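Local structure of beta-N-acetylhexosaminidase (Arthrobacter aurescens, 3RCN) at residues A[161-164]-A[165-169]; A[405-408]-A[409-412]; A[461-464]-A[465-468]; A[491-494]-A[495-498]. The protein probably hydrolyses terminal non-reducing N-acetyl-D-hexosamine residues from N-acetyl-beta-D-hexosaminides. All coordinates share one frame; numbering follows the deposited sequence.

Contact 1 (A[161-164]-A[165-169])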
loop_
_atom_site.group_PDB
_atom_site.type_symbol
_atom_site.label_atom_id
_atom_site.label_comp_id
_atom_site.label_asym_id
_atom_site.label_seq_id
_atom_site.Cartn_x
_atom_site.Cartn_y
_atom_site.Cartn_z
ATOM N N ILE A 161 1.122 7.234 -6.823
ATOM C CA ILE A 161 0.433 8.195 -7.688
ATOM C C ILE A 161 -0.181 9.335 -6.872
ATOM O O ILE A 161 -0.150 10.493 -7.282
ATOM C CB ILE A 161 -0.669 7.518 -8.530
ATOM C CG1 ILE A 161 -0.041 6.724 -9.674
ATOM C CG2 ILE A 161 -1.639 8.555 -9.070
ATOM C CD1 ILE A 161 -0.995 5.756 -10.360
ATOM N N GLU A 162 -0.718 8.997 -5.704
ATOM C CA GLU A 162 -1.318 9.987 -4.815
ATOM C C GLU A 162 -0.273 10.991 -4.323
ATOM O O GLU A 162 -0.524 12.206 -4.261
ATOM C CB GLU A 162 -1.980 9.278 -3.631
ATOM C CG GLU A 162 -2.753 10.200 -2.711
ATOM C CD GLU A 162 -4.147 10.541 -3.227
ATOM O OE1 GLU A 162 -5.092 9.815 -2.842
ATOM O OE2 GLU A 162 -4.301 11.532 -3.995
ATOM N N VAL A 163 0.903 10.477 -3.972
ATOM C CA VAL A 163 2.015 11.331 -3.566
ATOM C C VAL A 163 2.504 12.208 -4.725
ATOM O O VAL A 163 2.909 13.352 -4.511
ATOM C CB VAL A 163 3.182 10.510 -2.990
ATOM C CG1 VAL A 163 4.354 11.404 -2.676
ATOM C CG2 VAL A 163 2.733 9.755 -1.731
HETATM N N MSE A 164 2.460 11.677 -5.948
HETATM C CA MSE A 164 2.818 12.470 -7.134
HETATM C C MSE A 164 1.899 13.673 -7.327
HETATM O O MSE A 164 2.358 14.781 -7.592
HETATM C CB MSE A 164 2.754 11.633 -8.413
HETATM C CG MSE A 164 3.884 10.658 -8.632
HETATM SE SE MSE A 164 3.593 9.705 -10.324
HETATM C CE MSE A 164 3.632 11.142 -11.632
ATOM N N ALA A 165 0.594 13.441 -7.228
ATOM C CA ALA A 165 -0.369 14.500 -7.478
ATOM C C ALA A 165 -0.219 15.604 -6.429
ATOM O O ALA A 165 -0.507 16.780 -6.688
ATOM C CB ALA A 165 -1.786 13.935 -7.479
HETATM N N MSE A 166 0.234 15.216 -5.242
HETATM C CA MSE A 166 0.407 16.163 -4.149
HETATM C C MSE A 166 1.560 17.114 -4.450
HETATM O O MSE A 166 1.611 18.232 -3.944
HETATM C CB MSE A 166 0.637 15.424 -2.825
HETATM C CG MSE A 166 0.760 16.339 -1.612
HETATM SE SE MSE A 166 2.607 16.831 -1.192
HETATM C CE MSE A 166 3.003 15.380 0.122
ATOM N N HIS A 167 2.486 16.656 -5.280
ATOM C CA HIS A 167 3.593 17.494 -5.741
ATOM C C HIS A 167 3.307 18.191 -7.082
ATOM O O HIS A 167 4.171 18.879 -7.629
ATOM C CB HIS A 167 4.883 16.688 -5.802
ATOM C CG HIS A 167 5.392 16.276 -4.458
ATOM N ND1 HIS A 167 4.992 15.114 -3.836
ATOM C CD2 HIS A 167 6.249 16.888 -3.609
ATOM C CE1 HIS A 167 5.599 15.016 -2.664
ATOM N NE2 HIS A 167 6.365 16.078 -2.505
ATOM N N LYS A 168 2.085 18.017 -7.580
ATOM C CA LYS A 168 1.624 18.625 -8.823
ATOM C C LYS A 168 2.340 18.086 -10.058
ATOM O O LYS A 168 2.390 18.752 -11.072
ATOM C CB LYS A 168 1.792 20.146 -8.757
ATOM C CG LYS A 168 0.892 20.866 -7.727
ATOM C CD LYS A 168 1.119 22.391 -7.768
ATOM C CE LYS A 168 0.073 23.195 -6.983
ATOM N NZ LYS A 168 0.211 23.082 -5.503
ATOM N N LEU A 169 2.872 16.870 -9.958
ATOM C CA LEU A 169 3.425 16.155 -11.097
ATOM C C LEU A 169 2.262 15.637 -11.925
ATOM O O LEU A 169 1.327 15.059 -11.370
ATOM C CB LEU A 169 4.313 14.999 -10.636
ATOM C CG LEU A 169 5.549 15.478 -9.864
ATOM C CD1 LEU A 169 6.234 14.354 -9.117
ATOM C CD2 LEU A 169 6.535 16.180 -10.783
#
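V163 and H167 lie alongside each other, one helical turn apart, and the imidazole turns back onto the last turn of the helix that precedes it. Its ND1 donates to V163 O at 2.8 Å with an N-H...O angle of 165°, the oxygen lying near the ring plane. This main grip on the carbonyl is supplemented by weak bonds from the backbone N of M166 and H167. With CG beside its own backbone N (chi1 -68°), the ring comes close enough to V163 for CE1 to meet CG1 at 3.8 Å. NE2 is bonded to H502, so both ring nitrogens have partners; with ND1 donating, NE2 of a neutral H167 would probably be the acceptor.

One residue later the helix 154-166 of the barrel's beta-alpha-beta unit is closed by a Schellman motif. K168 takes a positive phi of 67°, its N bonds back to A165 O at 3.0 Å, and L169 N reaches M164 O at 3.2 Å. That oxygen also receives H167 N, and the two donors come from opposite faces of the carbonyl plane. Earlier in the turn, A165 N is paired with I161 O and M166 N with E162 O. Hydrophobic side chains suit this buried turn: the terminal CE of selenomethionine M164 lies 4.0 Å from L169 CB. The charged ends of E162 and K168 find R236 and T104 respectively.

Contact 2 (A[405-408]-A[409-412])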
loop_
_atom_site.group_PDB
_atom_site.type_symbol
_atom_site.label_atom_id
_atom_site.label_comp_id
_atom_site.label_asym_id
_atom_site.label_seq_id
_atom_site.Cartn_x
_atom_site.Cartn_y
_atom_site.Cartn_z
ATOM N N LYS A 405 21.728 13.811 -13.960
ATOM C CA LYS A 405 20.982 14.768 -13.143
ATOM C C LYS A 405 19.760 14.139 -12.478
ATOM O O LYS A 405 19.617 14.153 -11.269
ATOM C CB LYS A 405 20.533 15.960 -13.995
ATOM C CG LYS A 405 21.661 16.790 -14.587
ATOM C CD LYS A 405 22.592 17.303 -13.501
ATOM C CE LYS A 405 23.568 18.315 -14.063
ATOM N NZ LYS A 405 24.254 17.790 -15.270
ATOM N N LEU A 406 18.848 13.668 -13.319
ATOM C CA LEU A 406 17.512 13.221 -12.948
ATOM C C LEU A 406 17.264 11.725 -12.698
ATOM O O LEU A 406 16.104 11.298 -12.702
ATOM C CB LEU A 406 16.472 13.817 -13.894
ATOM C CG LEU A 406 16.449 15.345 -13.843
ATOM C CD1 LEU A 406 15.243 15.893 -14.577
ATOM C CD2 LEU A 406 16.450 15.821 -12.407
ATOM N N TYR A 407 18.313 10.906 -12.645
ATOM C CA TYR A 407 18.113 9.472 -12.379
ATOM C C TYR A 407 18.152 9.174 -10.879
ATOM O O TYR A 407 19.188 9.327 -10.222
ATOM C CB TYR A 407 19.130 8.600 -13.135
ATOM C CG TYR A 407 18.784 8.380 -14.601
ATOM C CD1 TYR A 407 17.909 9.228 -15.264
ATOM C CD2 TYR A 407 19.308 7.306 -15.309
ATOM C CE1 TYR A 407 17.580 9.026 -16.587
ATOM C CE2 TYR A 407 18.981 7.094 -16.647
ATOM C CZ TYR A 407 18.118 7.962 -17.276
ATOM O OH TYR A 407 17.781 7.775 -18.600
ATOM N N LEU A 408 17.014 8.737 -10.346
ATOM C CA LEU A 408 16.835 8.640 -8.902
ATOM C C LEU A 408 17.245 7.293 -8.310
ATOM O O LEU A 408 17.252 7.122 -7.096
ATOM C CB LEU A 408 15.389 8.972 -8.517
ATOM C CG LEU A 408 14.892 10.364 -8.911
ATOM C CD1 LEU A 408 13.428 10.571 -8.505
ATOM C CD2 LEU A 408 15.785 11.430 -8.299
ATOM N N ASP A 409 17.572 6.332 -9.161
ATOM C CA ASP A 409 18.186 5.100 -8.687
ATOM C C ASP A 409 19.639 5.371 -8.269
ATOM O O ASP A 409 20.266 4.544 -7.613
ATOM C CB ASP A 409 18.090 3.978 -9.736
ATOM C CG ASP A 409 18.663 4.380 -11.105
ATOM O OD1 ASP A 409 19.412 3.564 -11.693
ATOM O OD2 ASP A 409 18.352 5.490 -11.612
ATOM N N HIS A 410 20.160 6.547 -8.608
ATOM C CA HIS A 410 21.550 6.867 -8.289
ATOM C C HIS A 410 21.711 7.325 -6.853
ATOM O O HIS A 410 20.869 8.054 -6.331
ATOM C CB HIS A 410 22.127 7.944 -9.217
ATOM C CG HIS A 410 22.303 7.497 -10.630
ATOM N ND1 HIS A 410 23.038 8.216 -11.547
ATOM C CD2 HIS A 410 21.827 6.415 -11.292
ATOM C CE1 HIS A 410 23.005 7.598 -12.712
ATOM N NE2 HIS A 410 22.278 6.502 -12.582
ATOM N N ARG A 411 22.834 6.929 -6.257
ATOM C CA ARG A 411 23.164 7.209 -4.868
ATOM C C ARG A 411 23.070 8.687 -4.497
ATOM O O ARG A 411 23.453 9.552 -5.277
ATOM C CB ARG A 411 24.567 6.700 -4.575
ATOM C CG ARG A 411 25.660 7.451 -5.295
ATOM C CD ARG A 411 26.717 6.468 -5.734
ATOM N NE ARG A 411 27.738 7.073 -6.581
ATOM C CZ ARG A 411 28.994 7.274 -6.204
ATOM N NH1 ARG A 411 29.387 6.922 -4.987
ATOM N NH2 ARG A 411 29.856 7.817 -7.045
ATOM N N GLN A 412 22.559 8.960 -3.296
ATOM C CA GLN A 412 22.256 10.319 -2.851
ATOM C C GLN A 412 23.410 10.976 -2.116
ATOM O O GLN A 412 23.333 12.140 -1.737
ATOM C CB GLN A 412 21.007 10.307 -1.971
ATOM C CG GLN A 412 19.866 9.608 -2.669
ATOM C CD GLN A 412 18.545 9.710 -1.951
ATOM O OE1 GLN A 412 18.158 10.778 -1.475
ATOM N NE2 GLN A 412 17.828 8.590 -1.886
#
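Y407 and H410 lie side by side, their side chains pointing the same way, at the two ends of a type I beta turn. The imidazole turns a face to Y407 CB, which stands over its centre, 3.9 Å from the ring centroid and 12° off the normal, a CH-pi contact. Beyond CB, the phenol ring presents its edge to that imidazole in an offset edge-to-face pair with planes 74° apart and centroids separated by 5.9 Å. H410 gains this place with CG anti to its carbonyl carbon (chi1 -68°), and the backbone is joined by a weak bond from H410 N to Y407 O. D409 runs beside the tyrosine too, its OD2 3.5 Å from Y407 CB. An alanine at H410 would remove the imidazole face and probably leave Y407 CB and the phenol edge without this partner, the ring then relying more on W457.

The tyrosine ring also meets W457, and its side chain is about 7 Å from that of E316, the predicted proton donor. Carbon and ring edge against an imidazole face make a contact of dispersion and weak electrostatics, so the pair rests on shape, its one polar link being the weak backbone bond.

Contact 3 (A[461-464]-A[465-468]). With SO4 (sulfate ion), chain B.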
loop_
_atom_site.group_PDB
_atom_site.type_symbol
_atom_site.label_atom_id
_atom_site.label_comp_id
_atom_site.label_asym_id
_atom_site.label_seq_id
_atom_site.Cartn_x
_atom_site.Cartn_y
_atom_site.Cartn_z
ATOM N N LEU A 461 15.765 -1.608 -6.205
ATOM C CA LEU A 461 14.735 -1.287 -5.246
ATOM C C LEU A 461 13.717 -2.419 -5.290
ATOM O O LEU A 461 12.787 -2.423 -6.102
ATOM C CB LEU A 461 14.092 0.047 -5.650
ATOM C CG LEU A 461 15.113 1.053 -6.214
ATOM C CD1 LEU A 461 14.444 2.248 -6.848
ATOM C CD2 LEU A 461 16.145 1.511 -5.156
ATOM N N ASP A 462 13.833 -3.299 -4.300
ATOM C CA ASP A 462 13.080 -4.552 -4.258
ATOM C C ASP A 462 11.837 -4.526 -3.357
ATOM O O ASP A 462 11.201 -5.555 -3.143
ATOM C CB ASP A 462 13.997 -5.733 -3.933
ATOM C CG ASP A 462 14.767 -5.536 -2.648
ATOM O OD1 ASP A 462 14.923 -4.369 -2.217
ATOM O OD2 ASP A 462 15.212 -6.552 -2.071
ATOM N N SER A 463 11.553 -3.368 -2.774
ATOM C CA SER A 463 10.297 -3.153 -2.082
ATOM C C SER A 463 9.843 -1.739 -2.373
ATOM O O SER A 463 10.658 -0.903 -2.764
ATOM C CB SER A 463 10.464 -3.342 -0.569
ATOM O OG SER A 463 11.299 -2.340 -0.028
ATOM N N PRO A 464 8.543 -1.464 -2.174
ATOM C CA PRO A 464 8.032 -0.090 -2.270
ATOM C C PRO A 464 8.703 0.839 -1.248
ATOM O O PRO A 464 8.791 2.039 -1.475
ATOM C CB PRO A 464 6.536 -0.241 -1.964
ATOM C CG PRO A 464 6.227 -1.666 -2.222
ATOM C CD PRO A 464 7.474 -2.447 -1.942
ATOM N N ARG A 465 9.167 0.294 -0.131
ATOM C CA ARG A 465 9.915 1.112 0.815
ATOM C C ARG A 465 11.199 1.612 0.153
ATOM O O ARG A 465 11.542 2.788 0.243
ATOM C CB ARG A 465 10.243 0.333 2.088
ATOM C CG ARG A 465 9.036 -0.271 2.786
ATOM C CD ARG A 465 9.452 -1.105 4.005
ATOM N NE ARG A 465 9.752 -0.256 5.149
ATOM C CZ ARG A 465 10.420 -0.647 6.231
ATOM N NH1 ARG A 465 10.881 -1.883 6.334
ATOM N NH2 ARG A 465 10.637 0.211 7.209
ATOM N N ARG A 466 11.918 0.718 -0.509
ATOM C CA ARG A 466 13.163 1.113 -1.151
ATOM C C ARG A 466 12.913 2.145 -2.264
ATOM O O ARG A 466 13.676 3.101 -2.434
ATOM C CB ARG A 466 13.908 -0.117 -1.669
ATOM C CG ARG A 466 14.489 -0.983 -0.560
ATOM C CD ARG A 466 16.002 -1.088 -0.683
ATOM N NE ARG A 466 16.619 0.228 -0.694
ATOM C CZ ARG A 466 17.538 0.632 -1.570
ATOM N NH1 ARG A 466 17.983 -0.178 -2.525
ATOM N NH2 ARG A 466 18.026 1.858 -1.479
ATOM N N VAL A 467 11.828 1.969 -3.008
ATOM C CA VAL A 467 11.475 2.954 -4.013
ATOM C C VAL A 467 11.235 4.337 -3.396
ATOM O O VAL A 467 11.622 5.366 -3.966
ATOM C CB VAL A 467 10.246 2.510 -4.831
ATOM C CG1 VAL A 467 9.649 3.699 -5.574
ATOM C CG2 VAL A 467 10.625 1.372 -5.799
ATOM N N GLN A 468 10.609 4.364 -2.222
ATOM C CA GLN A 468 10.338 5.631 -1.531
ATOM C C GLN A 468 11.631 6.299 -1.070
ATOM O O GLN A 468 11.778 7.526 -1.097
ATOM C CB GLN A 468 9.409 5.401 -0.338
ATOM C CG GLN A 468 8.019 4.960 -0.741
ATOM C CD GLN A 468 7.118 4.767 0.449
ATOM O OE1 GLN A 468 7.582 4.467 1.552
ATOM N NE2 GLN A 468 5.819 4.953 0.243
HETATM S S SO4 B . 12.199 -3.862 3.347
HETATM O O1 SO4 B . 13.119 -3.720 4.476
HETATM O O2 SO4 B . 12.357 -2.727 2.446
HETATM O O3 SO4 B . 12.518 -5.100 2.644
HETATM O O4 SO4 B . 10.818 -3.921 3.821
#
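S463 holds R466 N through its side chain: OG accepts from that amide at 3.2 Å, the capping bond of an N-cap serine at the head of helix 464-471. Its OG lies between the backbone N and the carbonyl carbon (chi1 66°), which brings the hydroxyl round to the helix start. The same hydroxyl donates to sulfate O2 at 2.7 Å, so one small group serves both the helix and the anion. R465 binds a different sulfate oxygen, NH1 giving a nearly straight bond of 3.2 Å to O4, which lies at the edge of the guanidinium and near its plane. The bend of R465 at chi3 carries the group there. P464 fits the first turn, where a helix does not need the N-H that proline lacks.

The outer shell fixes the arginine: NE forms a salt bridge with E512 and NH2 donates to G218 O of the second subunit. R215 of that subunit binds the sulfate as well and forms a salt bridge with D462, so the anion, probably from the crystallisation liquor, sits at the subunit interface. A leucine in place of R465 is likely to leave E512 without its charged mate and to weaken this link between subunits. Within the first turn, V467 N bonds to S463 O, and L461 CB packs on V467 CG2 at 3.7 Å.

Contact 4 (A[491-494]-A[495-498])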
loop_
_atom_site.group_PDB
_atom_site.type_symbol
_atom_site.label_atom_id
_atom_site.label_comp_id
_atom_site.label_asym_id
_atom_site.label_seq_id
_atom_site.Cartn_x
_atom_site.Cartn_y
_atom_site.Cartn_z
ATOM N N TYR A 491 18.711 27.263 -2.515
ATOM C CA TYR A 491 18.669 25.964 -1.849
ATOM C C TYR A 491 18.475 26.069 -0.343
ATOM O O TYR A 491 17.691 25.315 0.230
ATOM C CB TYR A 491 19.924 25.139 -2.152
ATOM C CG TYR A 491 19.978 23.823 -1.411
ATOM C CD1 TYR A 491 19.063 22.813 -1.680
ATOM C CD2 TYR A 491 20.941 23.591 -0.440
ATOM C CE1 TYR A 491 19.109 21.609 -1.010
ATOM C CE2 TYR A 491 20.999 22.390 0.236
ATOM C CZ TYR A 491 20.081 21.399 -0.053
ATOM O OH TYR A 491 20.131 20.197 0.625
ATOM N N ASP A 492 19.194 26.993 0.293
ATOM C CA ASP A 492 19.148 27.138 1.747
ATOM C C ASP A 492 17.747 27.500 2.205
ATOM O O ASP A 492 17.282 27.038 3.246
ATOM C CB ASP A 492 20.142 28.193 2.232
ATOM C CG ASP A 492 21.583 27.770 2.034
ATOM O OD1 ASP A 492 21.874 26.558 2.139
ATOM O OD2 ASP A 492 22.424 28.655 1.762
ATOM N N GLU A 493 17.078 28.328 1.415
ATOM C CA GLU A 493 15.712 28.723 1.709
ATOM C C GLU A 493 14.788 27.517 1.581
ATOM O O GLU A 493 13.958 27.264 2.457
ATOM C CB GLU A 493 15.279 29.846 0.766
ATOM C CG GLU A 493 13.968 30.507 1.137
ATOM C CD GLU A 493 12.752 29.720 0.672
ATOM O OE1 GLU A 493 12.727 29.305 -0.516
ATOM O OE2 GLU A 493 11.827 29.523 1.498
ATOM N N PHE A 494 14.947 26.779 0.482
ATOM C CA PHE A 494 14.190 25.557 0.226
ATOM C C PHE A 494 14.266 24.570 1.391
ATOM O O PHE A 494 13.260 23.967 1.757
ATOM C CB PHE A 494 14.698 24.885 -1.054
ATOM C CG PHE A 494 14.027 23.570 -1.365
ATOM C CD1 PHE A 494 12.763 23.537 -1.934
ATOM C CD2 PHE A 494 14.667 22.369 -1.098
ATOM C CE1 PHE A 494 12.142 22.328 -2.218
ATOM C CE2 PHE A 494 14.054 21.150 -1.380
ATOM C CZ PHE A 494 12.790 21.130 -1.942
ATOM N N LEU A 495 15.459 24.406 1.962
ATOM C CA LEU A 495 15.679 23.461 3.058
ATOM C C LEU A 495 14.782 23.733 4.246
ATOM O O LEU A 495 14.205 22.815 4.828
ATOM C CB LEU A 495 17.125 23.516 3.534
ATOM C CG LEU A 495 18.081 22.548 2.862
ATOM C CD1 LEU A 495 19.370 22.495 3.659
ATOM C CD2 LEU A 495 17.434 21.177 2.778
ATOM N N THR A 496 14.694 25.006 4.609
ATOM C CA THR A 496 13.893 25.430 5.744
ATOM C C THR A 496 12.422 25.094 5.523
ATOM O O THR A 496 11.717 24.742 6.458
ATOM C CB THR A 496 14.078 26.940 6.040
ATOM O OG1 THR A 496 13.347 27.723 5.088
ATOM C CG2 THR A 496 15.558 27.317 5.973
ATOM N N ARG A 497 11.947 25.190 4.290
ATOM C CA ARG A 497 10.589 24.740 4.017
ATOM C C ARG A 497 10.478 23.206 4.067
ATOM O O ARG A 497 9.491 22.659 4.576
ATOM C CB ARG A 497 10.087 25.303 2.692
ATOM C CG ARG A 497 9.853 26.795 2.762
ATOM C CD ARG A 497 9.295 27.336 1.463
ATOM N NE ARG A 497 10.299 27.353 0.406
ATOM C CZ ARG A 497 10.108 26.861 -0.813
ATOM N NH1 ARG A 497 8.938 26.312 -1.122
ATOM N NH2 ARG A 497 11.082 26.921 -1.720
ATOM N N LEU A 498 11.503 22.524 3.558
ATOM C CA LEU A 498 11.512 21.066 3.507
ATOM C C LEU A 498 11.460 20.487 4.911
ATOM O O LEU A 498 10.543 19.739 5.265
ATOM C CB LEU A 498 12.766 20.565 2.780
ATOM C CG LEU A 498 12.853 19.053 2.584
ATOM C CD1 LEU A 498 11.823 18.592 1.573
ATOM C CD2 LEU A 498 14.236 18.647 2.140
#
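E493 and R497 are locked by a side-on salt bridge in which each carboxylate oxygen takes its own nitrogen. OE2 meets NE at 2.9 Å and OE1 meets NH2 at 3.1 Å, both on the syn side, with the carboxylate and guanidinium planes only 6° apart. E493 reaches over because its CG is anti to the backbone N (chi1 -170°) and its chain then bends. Opposite charges four residues apart suit a helix, whose turn brings them side by side, and R497 has a second carboxylate partner in E480.

On the packed side F494 turns a ring edge to the arginine, CD1 lying 3.8 Å from NH2 with the flat groups 81° apart, and its CE2 approaches L498 CD2. At the partly exposed boundary, L495 lays its CG over one face of the Y491 ring, 4.1 Å from the centroid, a CH-pi contact. The solvent side is looser: D492 and T496 are exposed, and T496 OG1 simply returns to its own helix, donating to E493 O at 2.7 Å.

The segment opens helix 491-508. F494 and R497 face helix 474-483 and the short helix 428-432, where F494 stacks on Y432 and Y491 rests on L428 and Q429.

Overall arrangement
Contact 1 is the buried one; contacts 2 and 3 are partly buried, and contact 4, farthest from the chain's centre, has exposed residues. Helix 474-483 ties contacts 1, 2 and 4 together, touching side chains of each, and contact 1 also packs on helix 491-508, which carries contact 4. Contacts 1 and 3 mark opposite kinds of end on two different helices: a C-terminal Schellman close with an imidazole bond, and an N-terminal serine cap with a sulfate. Contact 2 is a turn whose aromatic pair lies near the predicted proton donor. Ion pairs occur at several depths, with E162 at contact 1, R497 in contact 4, and D462 bridging to the second subunit at contact 3.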